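Local coordinates for protein DNA endonuclease i-cvui (Chlorella vulgaris, PDB 5A77) that cleaves DNA as a LAGLIDADG homing endonuclease working with magnesium, and probably takes part in intron homing in the chloroplast, at residues B[24-29]-B[132-137]; B[44-49]-B[78-83]. All blocks are in the same frame, centred on the assembly; numbering follows the deposited sequence.

Contacts 1 and 2 lie on one antiparallel sheet, with centres about 14 Å apart. Strand 23-31, at the sheet's outer edge within the chain, carries the 24-29 half of contact 1, and its neighbour 39-50 carries the 44-49 half of contact 2. Probable backbone hydrogen bonds join them: Cys24 O to Thr46 N at 2.8 Å and Asn26 N to Ser44 O at 2.9 Å. In contact 1, helix 121-135 packs beside the sheet; contact 2 is strand pairing within it. Both also reach the bound DNA. Contact 2 is nearer the metals, the Phe48 side chain lying about 7 Å from a magnesium ion and the Ile25 side chain about 12 Å.

Contact 1 (B[24-29]-B[132-137]); sequences CINAQI and DKVGLL. With nucleotides of chain F.
Val134 and Ala27 carry the apolar part of this contact, in which residues 132-135 of helix 121-135 pack beside the edge strand 23-31. CG2 of Val134 meets CB of Ala27 at 3.9 Å. Its other methyl, CG1, stands anti to the backbone N (chi1 178°) and comes to 3.8 Å from Ile25 O, with Asn26 OD1 also near. A small alanine lets the helix come close, while the branched valine divides its two methyls between these neighbours. Leu107 of helix 102-114 also touches Val134, and Ile111 touches Ala27. Two residues before Val134, Asp132 OD1 lies 3.8 Å from Ile29 CD1, while OD2 of that carboxylate accepts a hydrogen bond from Ala147 N.

The polar interactions centre on Asn26. Its ND2 donates to O5' of DC3 of chain F at 2.9 Å (151°) and weakly to OP2 of the same nucleotide at 3.2 Å. On the other side of the amide, OD1 weakly accepts Ala27 N at 2.9 Å, which helps fix the group's rotation. An amide suits this place because it can do both at once. No hydrogen bond joins 24-29 to 132-137, so this contact rests on packing, while ND2 of Asn26 serves DNA and OD1 its own strand.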
ATOM      1  N   CYS B  24       7.094   2.835   5.388  1.00 42.93           N
ATOM      2  CA  CYS B  24       7.424   3.050   6.780  1.00 40.33           C
ATOM      3  C   CYS B  24       8.390   4.206   6.840  1.00 41.54           C
ATOM      4  O   CYS B  24       9.555   4.066   6.457  1.00 44.17           O
ATOM      5  CB  CYS B  24       8.038   1.796   7.410  1.00 41.12           C
ATOM      6  SG  CYS B  24       8.324   1.904   9.202  1.00 45.49           S
ATOM      7  N   ILE B  25       7.891   5.355   7.279  1.00 38.10           N
ATOM      8  CA  ILE B  25       8.729   6.515   7.543  1.00 38.41           C
ATOM      9  C   ILE B  25       8.945   6.608   9.040  1.00 39.24           C
ATOM     10  O   ILE B  25       8.033   6.963   9.779  1.00 38.85           O
ATOM     11  CB  ILE B  25       8.093   7.801   7.008  1.00 37.75           C
ATOM     12  CG1 ILE B  25       7.707   7.596   5.539  1.00 35.23           C
ATOM     13  CG2 ILE B  25       9.020   9.009   7.237  1.00 32.58           C
ATOM     14  CD1 ILE B  25       7.380   8.867   4.814  1.00 39.10           C
ATOM     15  N   ASN B  26      10.150   6.272   9.487  1.00 41.47           N
ATOM     16  CA  ASN B  26      10.370   6.025  10.904  1.00 41.09           C
ATOM     17  C   ASN B  26      11.575   6.766  11.470  1.00 42.24           C
ATOM     18  O   ASN B  26      12.382   7.343  10.741  1.00 41.06           O
ATOM     19  CB  ASN B  26      10.532   4.518  11.145  1.00 44.60           C
ATOM     20  CG  ASN B  26      10.157   4.104  12.562  1.00 46.03           C
ATOM     21  OD1 ASN B  26       9.557   4.874  13.304  1.00 44.54           O
ATOM     22  ND2 ASN B  26      10.503   2.876  12.935  1.00 49.89           N
ATOM     23  N   ALA B  27      11.675   6.745  12.790  1.00 42.26           N
ATOM     24  CA  ALA B  27      12.792   7.325  13.507  1.00 39.08           C
ATOM     25  C   ALA B  27      12.972   6.526  14.780  1.00 38.40           C
ATOM     26  O   ALA B  27      12.109   6.547  15.664  1.00 37.59           O
ATOM     27  CB  ALA B  27      12.549   8.779  13.808  1.00 38.57           C
ATOM     28  N   GLN B  28      14.082   5.802  14.846  1.00 38.65           N
ATOM     29  CA  GLN B  28      14.397   4.937  15.975  1.00 42.65           C
ATOM     30  C   GLN B  28      15.612   5.423  16.742  1.00 40.60           C
ATOM     31  O   GLN B  28      16.557   5.963  16.167  1.00 39.93           O
ATOM     32  CB  GLN B  28      14.664   3.503  15.510  1.00 39.96           C
ATOM     33  CG  GLN B  28      13.745   3.031  14.433  1.00 48.09           C
ATOM     34  CD  GLN B  28      14.396   2.012  13.534  1.00 46.47           C
ATOM     35  OE1 GLN B  28      14.728   2.310  12.386  1.00 47.41           O
ATOM     36  NE2 GLN B  28      14.587   0.799  14.051  1.00 46.54           N
ATOM     37  N   ILE B  29      15.582   5.202  18.046  1.00 43.20           N
ATOM     38  CA  ILE B  29      16.765   5.359  18.867  1.00 43.15           C
ATOM     39  C   ILE B  29      17.500   4.019  18.951  1.00 45.29           C
ATOM     40  O   ILE B  29      16.999   3.081  19.571  1.00 46.64           O
ATOM     41  CB  ILE B  29      16.399   5.844  20.270  1.00 40.45           C
ATOM     42  CG1 ILE B  29      15.683   7.191  20.172  1.00 42.86           C
ATOM     43  CG2 ILE B  29      17.649   5.954  21.135  1.00 37.46           C
ATOM     44  CD1 ILE B  29      14.889   7.567  21.408  1.00 40.95           C
ATOM     45  N   ASP B 132      10.301   9.697  19.529  1.00 44.15           N
ATOM     46  CA  ASP B 132       9.121   9.113  20.168  1.00 45.87           C
ATOM     47  C   ASP B 132       7.835   9.637  19.584  1.00 43.20           C
ATOM     48  O   ASP B 132       6.829   8.929  19.587  1.00 45.68           O
ATOM     49  CB  ASP B 132       9.100   9.362  21.675  1.00 45.61           C
ATOM     50  CG  ASP B 132      10.372   8.928  22.360  1.00 54.02           C
ATOM     51  OD1 ASP B 132      11.132   8.118  21.766  1.00 55.71           O
ATOM     52  OD2 ASP B 132      10.590   9.389  23.507  1.00 55.34           O
ATOM     53  N   LYS B 133       7.849  10.875  19.102  1.00 38.83           N
ATOM     54  CA  LYS B 133       6.634  11.434  18.518  1.00 44.34           C
ATOM     55  C   LYS B 133       6.304  10.800  17.176  1.00 45.29           C
ATOM     56  O   LYS B 133       5.127  10.573  16.877  1.00 45.80           O
ATOM     57  CB  LYS B 133       6.737  12.941  18.354  1.00 42.38           C
ATOM     58  CG  LYS B 133       5.916  13.682  19.374  1.00 47.43           C
ATOM     59  CD  LYS B 133       5.677  15.103  18.934  1.00 48.48           C
ATOM     60  CE  LYS B 133       4.725  15.815  19.867  1.00 40.27           C
ATOM     61  NZ  LYS B 133       4.205  17.053  19.215  1.00 43.42           N
ATOM     62  N   VAL B 134       7.331  10.521  16.369  1.00 40.77           N
ATOM     63  CA  VAL B 134       7.132   9.756  15.151  1.00 38.56           C
ATOM     64  C   VAL B 134       6.508   8.435  15.538  1.00 45.63           C
ATOM     65  O   VAL B 134       5.617   7.912  14.858  1.00 47.39           O
ATOM     66  CB  VAL B 134       8.428   9.470  14.394  1.00 41.93           C
ATOM     67  CG1 VAL B 134       8.135   8.616  13.148  1.00 33.83           C
ATOM     68  CG2 VAL B 134       9.156  10.777  14.026  1.00 38.05           C
ATOM     69  N   GLY B 135       6.978   7.905  16.659  1.00 42.13           N
ATOM     70  CA  GLY B 135       6.534   6.608  17.125  1.00 49.24           C
ATOM     71  C   GLY B 135       5.073   6.482  17.505  1.00 51.44           C
ATOM     72  O   GLY B 135       4.472   5.432  17.259  1.00 56.92           O
ATOM     73  N   LEU B 136       4.500   7.534  18.089  1.00 44.91           N
ATOM     74  CA  LEU B 136       3.079   7.541  18.425  1.00 53.35           C
ATOM     75  C   LEU B 136       2.191   7.448  17.162  1.00 52.10           C
ATOM     76  O   LEU B 136       0.974   7.319  17.275  1.00 52.64           O
ATOM     77  CB  LEU B 136       2.733   8.800  19.243  1.00 48.18           C
ATOM     78  CG  LEU B 136       3.544   9.007  20.530  1.00 46.14           C
ATOM     79  CD1 LEU B 136       3.383  10.414  21.090  1.00 40.28           C
ATOM     80  CD2 LEU B 136       3.178   7.961  21.576  1.00 43.53           C
ATOM     81  N   LEU B 137       2.805   7.503  15.978  1.00 50.50           N
ATOM     82  CA  LEU B 137       2.087   7.436  14.702  1.00 47.91           C
ATOM     83  C   LEU B 137       2.327   6.125  13.947  1.00 54.59           C
ATOM     84  O   LEU B 137       1.390   5.542  13.396  1.00 61.81           O
ATOM     85  CB  LEU B 137       2.485   8.610  13.809  1.00 44.51           C
ATOM     86  CG  LEU B 137       2.621   9.976  14.487  1.00 43.28           C
ATOM     87  CD1 LEU B 137       3.165  11.013  13.509  1.00 36.22           C
ATOM     88  CD2 LEU B 137       1.273  10.392  15.057  1.00 43.21           C
TER
ATOM     89  P    DC F   3       8.489   1.259  15.581  1.00 53.30           P
ATOM     90  OP1  DC F   3       8.252   0.995  17.015  1.00 51.21           O
ATOM     91  OP2  DC F   3       8.061   2.540  14.991  1.00 53.64           O
ATOM     92  O5'  DC F   3      10.036   1.075  15.176  1.00 49.17           O
ATOM     93  C5'  DC F   3      10.991   0.615  16.120  1.00 45.51           C
ATOM     94  C4'  DC F   3      10.768  -0.841  16.482  1.00 48.61           C
ATOM     95  O4'  DC F   3      10.379  -1.584  15.302  1.00 49.83           O
ATOM     96  C3'  DC F   3      12.004  -1.541  17.018  1.00 50.21           C
ATOM     97  O3'  DC F   3      12.074  -1.384  18.446  1.00 56.49           O
ATOM     98  C2'  DC F   3      11.782  -2.995  16.616  1.00 49.29           C
ATOM     99  C1'  DC F   3      10.974  -2.871  15.316  1.00 47.45           C
ATOM    100  N1   DC F   3      11.774  -3.055  14.035  1.00 41.25           N
ATOM    101  C2   DC F   3      12.363  -4.294  13.750  1.00 39.67           C
ATOM    102  O2   DC F   3      12.248  -5.218  14.563  1.00 39.82           O
ATOM    103  N3   DC F   3      13.056  -4.444  12.588  1.00 40.15           N
ATOM    104  C4   DC F   3      13.159  -3.425  11.738  1.00 39.12           C
ATOM    105  N4   DC F   3      13.834  -3.623  10.611  1.00 36.51           N
ATOM    106  C5   DC F   3      12.555  -2.159  12.002  1.00 41.04           C
ATOM    107  C6   DC F   3      11.877  -2.022  13.147  1.00 40.53           C
ATOM    108  P    DA F   2       4.403   0.945  10.529  1.00 47.08           P
ATOM    109  OP1  DA F   2       3.028   1.441  10.756  1.00 55.80           O
ATOM    110  OP2  DA F   2       5.274   1.704   9.603  1.00 48.11           O
ATOM    111  O5'  DA F   2       5.118   0.778  11.930  1.00 58.45           O
ATOM    112  C5'  DA F   2       4.958  -0.458  12.604  1.00 53.79           C
ATOM    113  C4'  DA F   2       6.260  -0.920  13.221  1.00 52.83           C
ATOM    114  O4'  DA F   2       6.917  -1.896  12.369  1.00 48.70           O
ATOM    115  C3'  DA F   2       7.303   0.181  13.480  1.00 49.96           C
ATOM    116  O3'  DA F   2       7.751   0.051  14.816  1.00 54.75           O
ATOM    117  C2'  DA F   2       8.413  -0.161  12.470  1.00 46.41           C
ATOM    118  C1'  DA F   2       8.280  -1.669  12.495  1.00 43.90           C
ATOM    119  N9   DA F   2       8.995  -2.430  11.484  1.00 42.06           N
ATOM    120  C8   DA F   2       9.455  -2.017  10.255  1.00 40.27           C
ATOM    121  N7   DA F   2      10.083  -2.969   9.585  1.00 41.14           N
ATOM    122  C5   DA F   2      10.026  -4.064  10.442  1.00 38.38           C
ATOM    123  C6   DA F   2      10.499  -5.387  10.340  1.00 42.18           C
ATOM    124  N6   DA F   2      11.165  -5.862   9.266  1.00 42.12           N
ATOM    125  N1   DA F   2      10.269  -6.215  11.389  1.00 40.75           N
ATOM    126  C2   DA F   2       9.622  -5.750  12.447  1.00 38.94           C
ATOM    127  N3   DA F   2       9.133  -4.538  12.657  1.00 41.53           N
ATOM    128  C4   DA F   2       9.372  -3.737  11.609  1.00 41.61           C
TER

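Contact 2 (B[44-49]-B[78-83]); sequences SLTVFQ and EFCVVG. With nucleotides of chain D; nucleotides of chain F; nucleotides of chain C.
The antiparallel pairing of Leu45 with Val81 and Val47 with Phe79 joins two strands of the DNA-binding sheet of the LAGLIDADG fold. Both pairs are hydrogen-bonded, with Val81 N reaching Leu45 O at 2.9 Å (172°) and Val47 N reaching Phe79 O at 2.9 Å. Ser44-Val82, Thr46-Cys80 and Phe48-Glu78 are the non-hydrogen-bonded pairs between and beyond them.

Leu45, Val47, Phe79 and Val81 share one face, against helices 6-22, 55-64 and 84-94, where apolar side chains suit a buried layer. There Leu45 CD2 touches the edge of the Phe79 ring at CE2, 4.3 Å away.

Phe48 and Glu78 stand on the other face, turned to DNA, side by side and pointing the same way. The aromatic ring is sandwiched: Thr46 CG2 lies over one face toward the rim, and C8 of DG1 of chain F lies over the centre of the opposite face, 3.3 Å from Phe48 CZ. Phe48 CE1 is 3.4 Å from Glu78 CD, the ring and carboxylate planes being 72° apart. Glu78 CG is anti to the carbonyl carbon (chi1 -58°), which sets it 3.6 Å from Phe48 CD1. Glu78 OE2 forms salt bridges with Arg70 and Arg72 and weakly accepts a hydrogen bond from N6 of an adenine base. Just past the strand, at the N-cap position of helix 84-94, Gly83 CA approaches OP1 of DA4 of chain C at 3.2 Å; a CB here would clash with that oxygen and also jam against the carbonyl O of Val82.

The sheet thus separates two chemistries: an apolar face is buried under helices, while the other offers DNA a flat ring and a carboxylate whose negative charge the two arginines probably offset.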
ATOM      1  N   SER B  44      14.671   6.643   8.583  1.00 29.21           N
ATOM      2  CA  SER B  44      14.529   5.783   7.405  1.00 37.77           C
ATOM      3  C   SER B  44      13.149   5.758   6.767  1.00 39.76           C
ATOM      4  O   SER B  44      12.121   5.782   7.452  1.00 39.26           O
ATOM      5  CB  SER B  44      14.925   4.340   7.741  1.00 41.17           C
ATOM      6  OG  SER B  44      14.214   3.852   8.862  1.00 44.31           O
ATOM      7  N   LEU B  45      13.147   5.711   5.437  1.00 38.56           N
ATOM      8  CA  LEU B  45      11.963   5.346   4.676  1.00 39.86           C
ATOM      9  C   LEU B  45      12.139   3.917   4.188  1.00 41.87           C
ATOM     10  O   LEU B  45      13.142   3.600   3.547  1.00 40.50           O
ATOM     11  CB  LEU B  45      11.743   6.293   3.491  1.00 41.12           C
ATOM     12  CG  LEU B  45      10.542   6.026   2.573  1.00 39.74           C
ATOM     13  CD1 LEU B  45      10.046   7.322   1.983  1.00 44.26           C
ATOM     14  CD2 LEU B  45      10.896   5.070   1.449  1.00 44.59           C
ATOM     15  N   THR B  46      11.167   3.053   4.465  1.00 44.89           N
ATOM     16  CA  THR B  46      11.274   1.664   4.024  1.00 41.46           C
ATOM     17  C   THR B  46       9.982   1.231   3.330  1.00 40.86           C
ATOM     18  O   THR B  46       8.891   1.575   3.767  1.00 42.59           O
ATOM     19  CB  THR B  46      11.579   0.724   5.211  1.00 42.20           C
ATOM     20  OG1 THR B  46      12.966   0.833   5.561  1.00 46.05           O
ATOM     21  CG2 THR B  46      11.321  -0.720   4.829  1.00 42.57           C
ATOM     22  N   VAL B  47      10.112   0.496   2.233  1.00 39.62           N
ATOM     23  CA  VAL B  47       8.965  -0.030   1.505  1.00 40.91           C
ATOM     24  C   VAL B  47       9.055  -1.562   1.462  1.00 43.54           C
ATOM     25  O   VAL B  47      10.117  -2.124   1.177  1.00 37.70           O
ATOM     26  CB  VAL B  47       8.894   0.550   0.073  1.00 35.43           C
ATOM     27  CG1 VAL B  47       7.913  -0.221  -0.774  1.00 38.26           C
ATOM     28  CG2 VAL B  47       8.525   2.015   0.111  1.00 34.93           C
ATOM     29  N   PHE B  48       7.945  -2.229   1.772  1.00 43.19           N
ATOM     30  CA  PHE B  48       7.918  -3.687   1.840  1.00 43.93           C
ATOM     31  C   PHE B  48       7.184  -4.310   0.668  1.00 43.17           C
ATOM     32  O   PHE B  48       6.149  -3.811   0.242  1.00 48.22           O
ATOM     33  CB  PHE B  48       7.259  -4.162   3.133  1.00 42.89           C
ATOM     34  CG  PHE B  48       7.847  -3.562   4.367  1.00 45.34           C
ATOM     35  CD1 PHE B  48       8.970  -4.121   4.961  1.00 46.19           C
ATOM     36  CD2 PHE B  48       7.272  -2.443   4.946  1.00 43.07           C
ATOM     37  CE1 PHE B  48       9.504  -3.565   6.114  1.00 42.78           C
ATOM     38  CE2 PHE B  48       7.805  -1.892   6.080  1.00 45.14           C
ATOM     39  CZ  PHE B  48       8.919  -2.451   6.665  1.00 42.54           C
ATOM     40  N   GLN B  49       7.726  -5.406   0.150  1.00 45.10           N
ATOM     41  CA  GLN B  49       7.012  -6.205  -0.833  1.00 44.78           C
ATOM     42  C   GLN B  49       7.477  -7.647  -0.766  1.00 45.97           C
ATOM     43  O   GLN B  49       8.610  -7.926  -0.363  1.00 46.65           O
ATOM     44  CB  GLN B  49       7.196  -5.654  -2.250  1.00 42.32           C
ATOM     45  CG  GLN B  49       6.004  -5.996  -3.185  1.00 48.09           C
ATOM     46  CD  GLN B  49       4.671  -5.451  -2.658  1.00 46.58           C
ATOM     47  OE1 GLN B  49       4.626  -4.377  -2.048  1.00 47.47           O
ATOM     48  NE2 GLN B  49       3.590  -6.193  -2.873  1.00 46.28           N
ATOM     49  N   GLU B  78      12.719  -5.762   1.193  1.00 39.54           N
ATOM     50  CA  GLU B  78      12.603  -4.387   1.648  1.00 36.83           C
ATOM     51  C   GLU B  78      13.433  -3.498   0.749  1.00 34.45           C
ATOM     52  O   GLU B  78      14.532  -3.871   0.362  1.00 36.45           O
ATOM     53  CB  GLU B  78      13.068  -4.247   3.093  1.00 35.08           C
ATOM     54  CG  GLU B  78      12.326  -5.116   4.092  1.00 39.24           C
ATOM     55  CD  GLU B  78      12.633  -4.743   5.535  1.00 42.66           C
ATOM     56  OE1 GLU B  78      13.197  -3.646   5.762  1.00 46.43           O
ATOM     57  OE2 GLU B  78      12.313  -5.541   6.445  1.00 41.83           O
ATOM     58  N   PHE B  79      12.894  -2.346   0.380  1.00 34.85           N
ATOM     59  CA  PHE B  79      13.714  -1.274  -0.165  1.00 40.08           C
ATOM     60  C   PHE B  79      13.901  -0.222   0.928  1.00 40.70           C
ATOM     61  O   PHE B  79      12.929   0.244   1.507  1.00 37.73           O
ATOM     62  CB  PHE B  79      13.077  -0.641  -1.402  1.00 36.16           C
ATOM     63  CG  PHE B  79      13.582   0.750  -1.689  1.00 41.16           C
ATOM     64  CD1 PHE B  79      14.695   0.940  -2.490  1.00 40.57           C
ATOM     65  CD2 PHE B  79      12.961   1.870  -1.131  1.00 37.99           C
ATOM     66  CE1 PHE B  79      15.172   2.217  -2.746  1.00 41.05           C
ATOM     67  CE2 PHE B  79      13.431   3.145  -1.382  1.00 34.10           C
ATOM     68  CZ  PHE B  79      14.536   3.317  -2.200  1.00 38.10           C
ATOM     69  N   CYS B  80      15.130   0.183   1.212  1.00 39.76           N
ATOM     70  CA  CYS B  80      15.294   1.106   2.334  1.00 41.28           C
ATOM     71  C   CYS B  80      16.251   2.273   2.103  1.00 41.24           C
ATOM     72  O   CYS B  80      17.363   2.094   1.602  1.00 39.77           O
ATOM     73  CB  CYS B  80      15.747   0.343   3.573  1.00 38.27           C
ATOM     74  SG  CYS B  80      15.916   1.433   4.974  1.00 57.83           S
ATOM     75  N   VAL B  81      15.799   3.467   2.475  1.00 36.04           N
ATOM     76  CA  VAL B  81      16.654   4.643   2.466  1.00 38.35           C
ATOM     77  C   VAL B  81      16.954   5.053   3.897  1.00 37.83           C
ATOM     78  O   VAL B  81      16.057   5.515   4.613  1.00 39.80           O
ATOM     79  CB  VAL B  81      16.009   5.826   1.715  1.00 37.07           C
ATOM     80  CG1 VAL B  81      17.013   6.957   1.535  1.00 39.80           C
ATOM     81  CG2 VAL B  81      15.504   5.381   0.372  1.00 34.76           C
ATOM     82  N   VAL B  82      18.202   4.869   4.318  1.00 33.67           N
ATOM     83  CA  VAL B  82      18.635   5.274   5.655  1.00 37.67           C
ATOM     84  C   VAL B  82      19.464   6.548   5.596  1.00 36.80           C
ATOM     85  O   VAL B  82      20.218   6.763   4.642  1.00 33.89           O
ATOM     86  CB  VAL B  82      19.486   4.180   6.343  1.00 39.24           C
ATOM     87  CG1 VAL B  82      19.664   4.471   7.839  1.00 30.80           C
ATOM     88  CG2 VAL B  82      18.876   2.816   6.131  1.00 39.75           C
ATOM     89  N   GLY B  83      19.307   7.396   6.615  1.00 43.92           N
ATOM     90  CA  GLY B  83      20.230   8.491   6.884  1.00 36.58           C
ATOM     91  C   GLY B  83      19.799   9.852   6.380  1.00 38.38           C
ATOM     92  O   GLY B  83      19.119   9.959   5.362  1.00 39.48           O
TER
ATOM     93  P    DC D  14       2.925  -7.539   0.309  1.00 51.75           P
ATOM     94  OP1  DC D  14       2.084  -6.484  -0.312  1.00 46.24           O
ATOM     95  OP2  DC D  14       3.809  -8.387  -0.525  1.00 42.26           O
ATOM     96  O5'  DC D  14       3.834  -6.905   1.482  1.00 50.99           O
ATOM     97  C5'  DC D  14       3.533  -5.613   2.009  1.00 49.01           C
ATOM     98  C4'  DC D  14       2.988  -5.690   3.438  1.00 48.55           C
ATOM     99  O4'  DC D  14       3.308  -6.973   4.049  1.00 46.57           O
ATOM    100  C3'  DC D  14       3.537  -4.621   4.395  1.00 44.07           C
ATOM    101  O3'  DC D  14       2.457  -3.831   4.934  1.00 48.76           O
ATOM    102  C2'  DC D  14       4.257  -5.441   5.485  1.00 44.22           C
ATOM    103  C1'  DC D  14       3.501  -6.752   5.420  1.00 45.17           C
ATOM    104  N1   DC D  14       4.203  -7.955   6.045  1.00 45.35           N
ATOM    105  C2   DC D  14       4.260  -8.085   7.446  1.00 43.24           C
ATOM    106  O2   DC D  14       3.760  -7.203   8.154  1.00 43.60           O
ATOM    107  N3   DC D  14       4.863  -9.178   7.987  1.00 40.66           N
ATOM    108  C4   DC D  14       5.384 -10.116   7.192  1.00 43.64           C
ATOM    109  N4   DC D  14       5.962 -11.176   7.769  1.00 42.93           N
ATOM    110  C5   DC D  14       5.331 -10.011   5.767  1.00 43.47           C
ATOM    111  C6   DC D  14       4.732  -8.927   5.244  1.00 44.37           C
TER
ATOM    112  OP3  DG F   1       1.286   0.585   7.970  1.00 57.82           O
ATOM    113  P    DG F   1       1.752   0.373   6.574  1.00 60.78           P
ATOM    114  OP1  DG F   1       0.867  -0.656   5.974  1.00 57.82           O
ATOM    115  OP2  DG F   1       1.857   1.702   5.927  1.00 56.86           O
ATOM    116  O5'  DG F   1       3.245  -0.200   6.605  1.00 56.74           O
ATOM    117  C5'  DG F   1       3.487  -1.611   6.773  1.00 54.93           C
ATOM    118  C4'  DG F   1       3.793  -1.898   8.226  1.00 50.00           C
ATOM    119  O4'  DG F   1       4.301  -3.246   8.404  1.00 46.26           O
ATOM    120  C3'  DG F   1       4.825  -0.976   8.845  1.00 48.00           C
ATOM    121  O3'  DG F   1       4.331  -0.581  10.069  1.00 50.62           O
ATOM    122  C2'  DG F   1       6.061  -1.875   9.003  1.00 45.18           C
ATOM    123  C1'  DG F   1       5.398  -3.200   9.293  1.00 45.09           C
ATOM    124  N9   DG F   1       6.209  -4.384   9.047  1.00 42.15           N
ATOM    125  C8   DG F   1       6.846  -4.734   7.877  1.00 41.72           C
ATOM    126  N7   DG F   1       7.436  -5.898   7.941  1.00 41.20           N
ATOM    127  C5   DG F   1       7.148  -6.355   9.222  1.00 41.35           C
ATOM    128  C6   DG F   1       7.515  -7.555   9.867  1.00 41.96           C
ATOM    129  O6   DG F   1       8.193  -8.480   9.428  1.00 44.74           O
ATOM    130  N1   DG F   1       7.019  -7.619  11.162  1.00 40.96           N
ATOM    131  C2   DG F   1       6.262  -6.653  11.757  1.00 41.27           C
ATOM    132  N2   DG F   1       5.865  -6.899  13.014  1.00 43.35           N
ATOM    133  N3   DG F   1       5.909  -5.521  11.165  1.00 41.97           N
ATOM    134  C4   DG F   1       6.388  -5.440   9.906  1.00 39.95           C
TER
ATOM    135  P    DA C   4      23.132   6.966   8.455  1.00 39.13           P
ATOM    136  OP1  DA C   4      23.150   8.402   8.113  1.00 30.30           O
ATOM    137  OP2  DA C   4      22.085   6.382   9.329  1.00 37.70           O
ATOM    138  O5'  DA C   4      23.148   6.177   7.056  1.00 41.18           O
ATOM    139  C5'  DA C   4      24.242   6.379   6.140  1.00 34.34           C
ATOM    140  C4'  DA C   4      24.756   5.059   5.602  1.00 37.76           C
ATOM    141  O4'  DA C   4      25.358   4.307   6.679  1.00 39.68           O
ATOM    142  C3'  DA C   4      23.688   4.144   4.994  1.00 39.49           C
ATOM    143  O3'  DA C   4      24.086   3.735   3.699  1.00 40.83           O
ATOM    144  C2'  DA C   4      23.620   2.959   5.962  1.00 38.04           C
ATOM    145  C1'  DA C   4      25.017   2.945   6.544  1.00 33.29           C
ATOM    146  N9   DA C   4      25.086   2.347   7.871  1.00 32.76           N
ATOM    147  C8   DA C   4      24.524   2.840   9.009  1.00 35.69           C
ATOM    148  N7   DA C   4      24.756   2.116  10.073  1.00 37.04           N
ATOM    149  C5   DA C   4      25.545   1.084   9.612  1.00 33.17           C
ATOM    150  C6   DA C   4      26.140  -0.014  10.265  1.00 34.88           C
ATOM    151  N6   DA C   4      25.998  -0.258  11.572  1.00 37.43           N
ATOM    152  N1   DA C   4      26.872  -0.865   9.518  1.00 35.30           N
ATOM    153  C2   DA C   4      27.010  -0.620   8.202  1.00 35.49           C
ATOM    154  N3   DA C   4      26.506   0.387   7.476  1.00 36.35           N
ATOM    155  C4   DA C   4      25.768   1.211   8.253  1.00 35.53           C
TER